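Local coordinates for early transcribed membrane protein 13 (Plasmodium falciparum, PDB 2VWA) that is a sporozoite membrane protein (UIS3) essential for liver-stage development of the malaria parasite, whose soluble domain binds the lipid phosphatidylethanolamine, at the phosphatidylethanolamine site. Residues are numbered along the deposited sequence; one frame, centred on the assembly and turned at random.

The phosphatidylethanolamine site. Residues 32, 36, 40, 79, 82-83, 86, 90-91, 94. With PTY (phosphatidylethanolamine), chain B.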
loop_
_atom_site.group_PDB
_atom_site.type_symbol
_atom_site.label_atom_id
_atom_site.label_comp_id
_atom_site.label_asym_id
_atom_site.label_seq_id
_atom_site.Cartn_x
_atom_site.Cartn_y
_atom_site.Cartn_z
ATOM N N ARG A 32 -2.080 -4.637 2.947
ATOM C CA ARG A 32 -3.363 -4.828 2.249
ATOM C C ARG A 32 -4.549 -4.311 3.029
ATOM O O ARG A 32 -5.325 -3.501 2.520
ATOM C CB ARG A 32 -3.598 -6.288 1.866
ATOM C CG ARG A 32 -2.948 -6.673 0.559
ATOM C CD ARG A 32 -3.388 -8.071 0.140
ATOM N NE ARG A 32 -2.412 -8.624 -0.769
ATOM C CZ ARG A 32 -2.160 -9.916 -0.923
ATOM N NH1 ARG A 32 -2.840 -10.810 -0.232
ATOM N NH2 ARG A 32 -1.231 -10.310 -1.792
ATOM N N GLN A 36 -6.674 -0.745 2.495
ATOM C CA GLN A 36 -8.073 -1.034 2.254
ATOM C C GLN A 36 -8.935 -0.130 3.140
ATOM O O GLN A 36 -9.830 0.564 2.649
ATOM C CB GLN A 36 -8.362 -2.496 2.544
ATOM C CG GLN A 36 -9.834 -2.810 2.451
ATOM C CD GLN A 36 -10.126 -4.275 2.419
ATOM O OE1 GLN A 36 -9.277 -5.117 2.072
ATOM N NE2 GLN A 36 -11.351 -4.600 2.764
ATOM N N GLU A 40 -11.389 2.849 1.778
ATOM C CA GLU A 40 -12.806 2.678 1.937
ATOM C C GLU A 40 -13.377 3.905 2.610
ATOM O O GLU A 40 -14.560 4.121 2.553
ATOM C CB GLU A 40 -13.105 1.399 2.712
ATOM C CG GLU A 40 -13.103 0.151 1.807
ATOM C CD GLU A 40 -13.274 -1.195 2.562
ATOM O OE1 GLU A 40 -13.198 -1.220 3.828
ATOM O OE2 GLU A 40 -13.468 -2.237 1.879
ATOM N N LYS A 79 7.647 -4.708 -5.450
ATOM C CA LYS A 79 6.739 -5.827 -5.552
ATOM C C LYS A 79 5.506 -5.618 -4.587
ATOM O O LYS A 79 4.370 -5.946 -4.926
ATOM C CB LYS A 79 7.524 -7.114 -5.300
ATOM C CG LYS A 79 6.749 -8.391 -5.504
ATOM C CD LYS A 79 7.663 -9.618 -5.651
ATOM C CE LYS A 79 6.988 -10.876 -5.036
ATOM N NZ LYS A 79 7.918 -11.633 -4.087
HETATM N N MSE A 82 3.071 -3.081 -6.316
HETATM C CA MSE A 82 2.298 -3.822 -7.319
HETATM C C MSE A 82 1.170 -4.656 -6.675
HETATM O O MSE A 82 0.053 -4.719 -7.198
HETATM C CB MSE A 82 3.220 -4.696 -8.181
HETATM C CG MSE A 82 4.096 -3.904 -9.156
HETATM SE SE MSE A 82 3.016 -2.587 -10.196
HETATM C CE MSE A 82 1.786 -3.871 -11.093
ATOM N N ASP A 83 1.468 -5.268 -5.532
ATOM C CA ASP A 83 0.507 -6.101 -4.845
ATOM C C ASP A 83 -0.652 -5.265 -4.314
ATOM O O ASP A 83 -1.797 -5.605 -4.494
ATOM C CB ASP A 83 1.200 -6.882 -3.727
ATOM C CG ASP A 83 0.298 -7.917 -3.091
ATOM O OD1 ASP A 83 -0.719 -7.543 -2.446
ATOM O OD2 ASP A 83 0.601 -9.127 -3.225
ATOM N N TYR A 86 -3.097 -4.422 -7.117
ATOM C CA TYR A 86 -3.980 -5.473 -7.471
ATOM C C TYR A 86 -5.113 -5.556 -6.420
ATOM O O TYR A 86 -6.306 -5.677 -6.778
ATOM C CB TYR A 86 -3.210 -6.808 -7.607
ATOM C CG TYR A 86 -4.016 -7.960 -8.207
ATOM C CD1 TYR A 86 -4.118 -9.194 -7.551
ATOM C CD2 TYR A 86 -4.702 -7.803 -9.424
ATOM C CE1 TYR A 86 -4.864 -10.266 -8.108
ATOM C CE2 TYR A 86 -5.446 -8.850 -9.997
ATOM C CZ TYR A 86 -5.533 -10.073 -9.332
ATOM O OH TYR A 86 -6.294 -11.085 -9.907
ATOM N N LYS A 90 -9.524 -4.775 -6.635
ATOM C CA LYS A 90 -10.547 -5.671 -6.124
ATOM C C LYS A 90 -11.434 -5.055 -5.011
ATOM O O LYS A 90 -12.646 -5.289 -4.947
ATOM C CB LYS A 90 -9.882 -6.932 -5.614
ATOM C CG LYS A 90 -9.202 -7.747 -6.682
ATOM C CD LYS A 90 -9.179 -9.170 -6.195
ATOM C CE LYS A 90 -7.968 -9.913 -6.628
ATOM N NZ LYS A 90 -6.802 -9.528 -5.791
ATOM N N VAL A 91 -10.823 -4.271 -4.136
ATOM C CA VAL A 91 -11.599 -3.546 -3.155
ATOM C C VAL A 91 -12.589 -2.624 -3.901
ATOM O O VAL A 91 -13.774 -2.619 -3.608
ATOM C CB VAL A 91 -10.678 -2.761 -2.170
ATOM C CG1 VAL A 91 -11.499 -1.803 -1.292
ATOM C CG2 VAL A 91 -9.823 -3.736 -1.306
ATOM N N ASN A 94 -15.588 -4.314 -5.555
ATOM C CA ASN A 94 -16.616 -4.678 -4.618
ATOM C C ASN A 94 -17.437 -3.453 -4.219
ATOM O O ASN A 94 -18.666 -3.519 -4.181
ATOM C CB ASN A 94 -16.034 -5.448 -3.433
ATOM C CG ASN A 94 -16.985 -5.485 -2.234
ATOM O OD1 ASN A 94 -16.888 -4.653 -1.318
ATOM N ND2 ASN A 94 -17.916 -6.447 -2.238
HETATM C C1 PTY B . -13.818 -7.796 3.272
HETATM C C2 PTY B . -18.291 -3.497 3.631
HETATM C C3 PTY B . -16.976 -2.734 3.484
HETATM O O4 PTY B . -12.766 -8.715 2.982
HETATM C C5 PTY B . -15.210 -6.002 2.257
HETATM C C6 PTY B . -13.864 -6.722 2.191
HETATM O O7 PTY B . -13.678 -7.322 0.904
HETATM C C8 PTY B . -12.831 -6.558 -0.017
HETATM O O10 PTY B . -12.998 -5.355 -0.141
HETATM C C11 PTY B . -11.756 -7.246 -0.835
HETATM C C12 PTY B . -12.378 -8.355 -1.682
HETATM C C13 PTY B . -11.498 -8.783 -2.855
HETATM C C14 PTY B . -10.331 -9.665 -2.422
HETATM C C15 PTY B . -10.583 -11.143 -2.714
HETATM C C16 PTY B . -9.655 -12.041 -1.897
HETATM C C17 PTY B . -8.336 -12.257 -2.636
HETATM C C18 PTY B . -7.354 -13.102 -1.833
HETATM C C19 PTY B . -6.271 -13.672 -2.742
HETATM C C20 PTY B . -4.917 -13.020 -2.471
HETATM C C21 PTY B . -4.467 -12.118 -3.616
HETATM C C22 PTY B . -3.808 -12.917 -4.740
HETATM C C23 PTY B . -2.298 -12.703 -4.801
HETATM C C24 PTY B . -1.903 -11.701 -5.886
HETATM C C25 PTY B . -0.546 -11.097 -5.541
HETATM C C26 PTY B . -0.207 -9.861 -6.369
HETATM C C27 PTY B . 1.276 -9.563 -6.207
HETATM C C28 PTY B . 1.882 -8.825 -7.392
HETATM C C29 PTY B . 3.256 -8.309 -7.011
HETATM C C30 PTY B . -13.040 -10.130 2.768
HETATM C C31 PTY B . -13.663 -10.610 1.474
HETATM O O30 PTY B . -12.755 -10.920 3.653
HETATM C C32 PTY B . -12.651 -11.387 0.637
HETATM C C33 PTY B . -13.359 -12.228 -0.422
HETATM C C34 PTY B . -12.817 -13.657 -0.467
HETATM C C35 PTY B . -13.226 -14.351 -1.766
HETATM C C36 PTY B . -13.754 -15.758 -1.490
HETATM C C37 PTY B . -12.781 -16.825 -1.978
HETATM C C38 PTY B . -12.844 -18.068 -1.095
HETATM C C39 PTY B . -11.562 -18.254 -0.285
HETATM C C40 PTY B . -10.834 -19.543 -0.673
HETATM C C41 PTY B . -9.352 -19.481 -0.308
HETATM C C42 PTY B . -8.465 -19.504 -1.553
HETATM C C43 PTY B . -7.110 -20.142 -1.257
HETATM C C44 PTY B . -5.973 -19.300 -1.803
HETATM P P1 PTY B . -15.026 -4.348 4.355
HETATM O O11 PTY B . -16.064 -3.117 4.519
HETATM O O12 PTY B . -13.649 -3.848 4.727
HETATM O O13 PTY B . -15.594 -5.541 5.093
HETATM O O14 PTY B . -15.034 -4.676 2.765
HETATM N N1 PTY B . -19.335 -2.579 4.044
#
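Asp83 OD2, a carboxylate oxygen, is the best-held polar atom, since it also carries the salt bridge. A short bond grips it: Arg32 NH2 donates to OD2 at 2.6 Å. The twin oxygen is held equally well, by Arg32 NE to Asp83 OD1 at 2.6 Å. Arg32 thus meets the carboxylate side-on, edge to edge. Both oxygens use syn lone pairs and lie in or close to the guanidinium plane. This two-point grip should fix the rotation of both groups. Asp83 reaches it with CG anti to the backbone N (chi1 -172°), and Arg32 by a chain extended from CG to NE.

The pair lies alongside one acyl chain of PTY. Asp83 CB packs on C27 at 3.7 Å, and Arg32 NH1 and NH2 lie alongside the middle of the chain, near C20 to C25. Tyr86 touches C24 with ring carbon CD1 at 3.7 Å. Lys90 lays its CB against C13 at 3.7 Å, near the ester. Lys79 and Met82, a poorly ordered selenomethionine, flank the terminal C29.

At the headgroup, Gln36 NE2 gives a weak hydrogen bond to the phosphate oxygen O12 at 3.1 Å. Gln36 also donates to Glu40 OE2, from above the carboxylate plane. Glu40 comes tip-on to the phosphate, its OE1 2.8 Å from O12. Its OE2 is 3.0 Å from the phosphate ester oxygen O14. Both pairs would clash unless Glu40 or the phosphate is protonated, and one proton could relieve only one contact. The phosphate may raise the pKa of Glu40. The lipid is poorly ordered and partly occupied, so misplacement is the other explanation. Val91 CG2 and Asn94 border the ester carbonyl O10.

This chain hides less than a third of the lipid surface. The lipid lies along the surface of the soluble UIS3 domain, between helix 21-41, which supplies Arg32, Gln36 and Glu40, and helix 74-99, which lines the acyl chain.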